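Local coordinates for protein probable glutaredoxin ssr2061 (PDB 4MJE) that probably reduces low-molecular-weight and protein disulfides as a glutathione-dependent oxidoreductase of the thioredoxin fold, at residues G50-E53 against A54-M58; K65-L68 against P69-F72. The protein carries 1 engineered substitution. One frame throughout, in Å; residues are numbered along the deposited sequence.

Interaction 1. Residues G50-E53 against A54-M58; sequences GDNE and AREAM
The carboxylate of Asp51 is met from above its plane by the backbone amide of Ala54: Ala54 N lies 3.0 Å from Asp51 OD1, about 50° out of the carboxylate plane, with a fairly straight N-H...O angle of 159°. The Ala54 methyl lies over the same face, its CB 3.6 Å from Asp51 CG, and a side chain no larger than this fits there. On the guanidinium of Arg55 it is the edge that is used, where NE donates in plane to a water at 2.9 Å, and that water donates in turn to the carbonyl O of Asp51. The same carbonyl O accepts from Arg55 N at 3.1 Å, so one backbone oxygen is gripped by an amide and a water together. Asp51 turns its CG anti to the backbone N (chi1 -163°), which swings OD1 forward over the first turn. Were Asp51 replaced by alanine, the Ala54 amide would probably lose its side-chain acceptor and the first turn would be likely to fray. The carboxylate's negative charge is also likely to be favourable beside the positive end of the helix dipole. Further along, the i to i+4 backbone hydrogen bonds of the helix run from Glu56 N to Asn52 O and from Ala57 N to Glu53 O, each 3.0 Å long. The tips of Arg55 and Glu56 have their main partners outside the segments: Glu56 OE1 forms a salt bridge with Arg66 NH2, and Arg55 NH1 a hydrogen bond to Arg66 O. Asp51 thus forms a classic aspartate N-cap, opening helix 52-61 of the thioredoxin fold on the protein surface.

Interaction 2. Residues K65-L68 against P69-F72; sequences KRSL and PQIF
Gln70 sets its CG anti to its own carbonyl carbon (chi1 -60°) and then bends at chi2 (-66°), a curl that carries the amide back to Ser67 across the turn. There Gln70 NE2 donates to Ser67 O at 2.9 Å, approaching from well above the carbonyl plane, 54° out of it, while Gln70 CG rests 3.4 Å from the same oxygen. The other end of the amide is held too, since Gln70 OE1 bonds to His77, so the flat group is fixed from two sides; glutamine suits the place because it can donate and accept at once. Ser67 OG also lies close to Gln70 NE2, but the angle is too poor for a bond. Instead Ser67 OG donates to a water at 3.0 Å, which donates a hydrogen bond to Pro69 O at 2.8 Å and so closes the turn a second time. Lys65 adds its CB, with Lys65 CB 3.7 Å from Gln70 NE2. Between these tethers the Leu68-Pro69 peptide is cis, a geometry that proline accepts more readily than other residues and that bends the chain sharply into strand 70-73. Leu68 and Pro69 direct their side chains onto Cys29, and Pro69 also packs on Phe28 and Ala32. A cis-proline facing a CxxC motif at a helix start is the hallmark of the thioredoxin-fold active site.

Overall arrangement
Interaction 1 comes first along the chain, opening helix 52-61, and interaction 2 follows, spanning the loop that leaves this helix and the start of strand 70-73. Their centres lie about 11 Å apart, on the same side of the chain's centre, and the two regions touch: polar contacts from the helix to the loop join them, while the Met58 methyl packs against the carbonyls of Lys65 and Ser67. Thus the first turns of the helix meet the loop that carries the cis-proline. Strand 70-73 then runs antiparallel beside 18-22 in the four-stranded mixed sheet, bringing that loop near the CxxC at the start of helix 27-39, presumed redox-active, whereas the N-cap stays at the surface.

Interaction 1. Residues G50-E53 against A54-M58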
loop_
_atom_site.group_PDB
_atom_site.type_symbol
_atom_site.label_atom_id
_atom_site.label_comp_id
_atom_site.label_asym_id
_atom_site.label_seq_id
_atom_site.Cartn_x
_atom_site.Cartn_y
_atom_site.Cartn_z
ATOM N N GLY A 50 -2.017 -18.800 3.999
ATOM C CA GLY A 50 -2.192 -19.815 5.017
ATOM C C GLY A 50 -2.080 -19.327 6.455
ATOM O O GLY A 50 -2.036 -20.141 7.376
ATOM N N ASP A 51 -2.083 -18.022 6.666
ATOM C CA ASP A 51 -1.868 -17.463 7.997
ATOM C C ASP A 51 -3.158 -16.836 8.525
ATOM O O ASP A 51 -3.455 -15.674 8.256
ATOM C CB ASP A 51 -0.706 -16.466 7.934
ATOM C CG ASP A 51 -0.150 -16.142 9.295
ATOM O OD1 ASP A 51 -0.949 -16.033 10.239
ATOM O OD2 ASP A 51 1.083 -15.994 9.395
ATOM N N ASN A 52 -3.921 -17.592 9.314
ATOM C CA ASN A 52 -5.192 -17.090 9.797
ATOM C C ASN A 52 -4.993 -15.975 10.816
ATOM O O ASN A 52 -5.759 -15.013 10.838
ATOM C CB ASN A 52 -6.070 -18.189 10.402
ATOM C CG ASN A 52 -7.398 -17.642 10.926
ATOM O OD1 ASN A 52 -8.316 -17.346 10.151
ATOM N ND2 ASN A 52 -7.496 -17.486 12.240
ATOM N N GLU A 53 -3.983 -16.102 11.668
ATOM C CA GLU A 53 -3.720 -15.065 12.669
ATOM C C GLU A 53 -3.462 -13.716 12.005
ATOM O O GLU A 53 -3.975 -12.681 12.451
ATOM C CB GLU A 53 -2.525 -15.438 13.560
ATOM C CG GLU A 53 -2.829 -16.540 14.572
ATOM C CD GLU A 53 -1.601 -17.048 15.327
ATOM O OE1 GLU A 53 -0.456 -16.738 14.929
ATOM O OE2 GLU A 53 -1.789 -17.772 16.332
ATOM N N ALA A 54 -2.685 -13.729 10.927
ATOM C CA ALA A 54 -2.383 -12.497 10.225
ATOM C C ALA A 54 -3.632 -11.958 9.531
ATOM O O ALA A 54 -3.816 -10.744 9.449
ATOM C CB ALA A 54 -1.252 -12.691 9.234
ATOM N N ARG A 55 -4.506 -12.840 9.048
ATOM C CA ARG A 55 -5.761 -12.379 8.473
ATOM C C ARG A 55 -6.631 -11.662 9.509
ATOM O O ARG A 55 -7.295 -10.678 9.214
ATOM C CB ARG A 55 -6.550 -13.539 7.871
ATOM C CG ARG A 55 -7.720 -13.100 7.015
ATOM C CD ARG A 55 -7.255 -12.680 5.640
ATOM N NE ARG A 55 -6.872 -13.871 4.890
ATOM C CZ ARG A 55 -7.577 -14.430 3.909
ATOM N NH1 ARG A 55 -8.680 -13.865 3.425
ATOM N NH2 ARG A 55 -7.151 -15.568 3.367
ATOM N N GLU A 56 -6.636 -12.156 10.741
ATOM C CA GLU A 56 -7.420 -11.499 11.784
ATOM C C GLU A 56 -6.794 -10.151 12.195
ATOM O O GLU A 56 -7.507 -9.203 12.494
ATOM C CB GLU A 56 -7.564 -12.431 12.988
ATOM C CG GLU A 56 -8.309 -13.759 12.726
ATOM C CD GLU A 56 -9.442 -13.645 11.747
ATOM O OE1 GLU A 56 -10.264 -12.730 11.913
ATOM O OE2 GLU A 56 -9.501 -14.479 10.824
ATOM N N ALA A 57 -5.470 -10.053 12.200
ATOM C CA ALA A 57 -4.811 -8.770 12.432
ATOM C C ALA A 57 -5.190 -7.808 11.320
ATOM O O ALA A 57 -5.507 -6.652 11.591
ATOM C CB ALA A 57 -3.293 -8.938 12.498
ATOM N N MET A 58 -5.158 -8.282 10.075
ATOM C CA MET A 58 -5.586 -7.460 8.948
ATOM C C MET A 58 -7.021 -6.977 9.128
ATOM O O MET A 58 -7.299 -5.783 8.986
ATOM C CB MET A 58 -5.502 -8.262 7.650
ATOM C CG MET A 58 -5.834 -7.453 6.419
ATOM S SD MET A 58 -6.006 -8.483 4.958
ATOM C CE MET A 58 -7.670 -9.115 5.194
HETATM O O HOH W 1 -4.660 -15.612 5.523
#

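Interaction 2. Residues K65-L68 against P69-F72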
loop_
_atom_site.group_PDB
_atom_site.type_symbol
_atom_site.label_atom_id
_atom_site.label_comp_id
_atom_site.label_asym_id
_atom_site.label_seq_id
_atom_site.Cartn_x
_atom_site.Cartn_y
_atom_site.Cartn_z
ATOM N N LYS A 65 -12.887 -6.482 7.395
ATOM C CA LYS A 65 -12.839 -7.167 6.101
ATOM C C LYS A 65 -11.715 -8.192 6.076
ATOM O O LYS A 65 -10.595 -7.918 6.515
ATOM C CB LYS A 65 -12.664 -6.183 4.932
ATOM C CG LYS A 65 -13.803 -5.119 4.774
ATOM C CD LYS A 65 -15.248 -5.674 4.941
ATOM C CE LYS A 65 -16.287 -4.558 4.895
ATOM N NZ LYS A 65 -16.789 -4.126 6.242
ATOM N N ARG A 66 -12.020 -9.363 5.533
ATOM C CA ARG A 66 -11.038 -10.422 5.312
ATOM C C ARG A 66 -10.807 -10.672 3.829
ATOM O O ARG A 66 -10.027 -11.554 3.462
ATOM C CB ARG A 66 -11.483 -11.708 5.998
ATOM C CG ARG A 66 -11.492 -11.589 7.505
ATOM C CD ARG A 66 -12.010 -12.834 8.166
ATOM N NE ARG A 66 -12.026 -12.651 9.612
ATOM C CZ ARG A 66 -13.021 -12.083 10.290
ATOM N NH1 ARG A 66 -14.125 -11.668 9.683
ATOM N NH2 ARG A 66 -12.918 -11.944 11.603
ATOM N N SER A 67 -11.483 -9.915 2.969
ATOM C CA SER A 67 -11.220 -9.997 1.530
ATOM C C SER A 67 -9.794 -9.526 1.262
ATOM O O SER A 67 -9.220 -8.776 2.066
ATOM C CB SER A 67 -12.234 -9.164 0.736
ATOM O OG SER A 67 -12.147 -7.784 1.073
ATOM N N LEU A 68 -9.229 -9.960 0.138
ATOM C CA LEU A 68 -7.867 -9.597 -0.241
ATOM C C LEU A 68 -7.856 -8.940 -1.614
ATOM O O LEU A 68 -8.681 -9.233 -2.461
ATOM C CB LEU A 68 -6.987 -10.847 -0.299
ATOM C CG LEU A 68 -6.805 -11.581 1.024
ATOM C CD1 LEU A 68 -6.122 -12.909 0.793
ATOM C CD2 LEU A 68 -6.024 -10.704 1.993
ATOM N N PRO A 69 -6.917 -8.033 -1.858
ATOM C CA PRO A 69 -5.941 -7.488 -0.919
ATOM C C PRO A 69 -6.561 -6.415 -0.030
ATOM O O PRO A 69 -7.681 -5.971 -0.262
ATOM C CB PRO A 69 -4.908 -6.840 -1.852
ATOM C CG PRO A 69 -5.722 -6.383 -2.988
ATOM C CD PRO A 69 -6.750 -7.465 -3.204
ATOM N N GLN A 70 -5.800 -5.958 0.965
ATOM C CA GLN A 70 -6.139 -4.724 1.696
ATOM C C GLN A 70 -4.909 -3.820 1.685
ATOM O O GLN A 70 -3.796 -4.272 1.972
ATOM C CB GLN A 70 -6.592 -4.998 3.140
ATOM C CG GLN A 70 -7.834 -5.884 3.249
ATOM C CD GLN A 70 -9.065 -5.231 2.687
ATOM O OE1 GLN A 70 -9.119 -4.006 2.542
ATOM N NE2 GLN A 70 -10.064 -6.038 2.350
ATOM N N ILE A 71 -5.127 -2.564 1.338
ATOM C CA ILE A 71 -4.067 -1.597 1.134
ATOM C C ILE A 71 -4.225 -0.430 2.082
ATOM O O ILE A 71 -5.316 0.064 2.273
ATOM C CB ILE A 71 -4.104 -1.087 -0.327
ATOM C CG1 ILE A 71 -3.854 -2.251 -1.288
ATOM C CG2 ILE A 71 -3.089 0.022 -0.566
ATOM C CD1 ILE A 71 -4.515 -2.084 -2.622
ATOM N N PHE A 72 -3.090 -0.021 2.662
ATOM C CA PHE A 72 -2.984 1.131 3.558
ATOM C C PHE A 72 -1.888 2.061 3.047
ATOM O O PHE A 72 -0.826 1.607 2.652
ATOM C CB PHE A 72 -2.665 0.684 5.002
ATOM C CG PHE A 72 -3.774 -0.117 5.643
ATOM C CD1 PHE A 72 -3.976 -1.443 5.285
ATOM C CD2 PHE A 72 -4.634 0.457 6.573
ATOM C CE1 PHE A 72 -5.012 -2.182 5.857
ATOM C CE2 PHE A 72 -5.653 -0.308 7.147
ATOM C CZ PHE A 72 -5.836 -1.606 6.762
HETATM O O HOH W 2 -10.344 -6.559 -1.017
#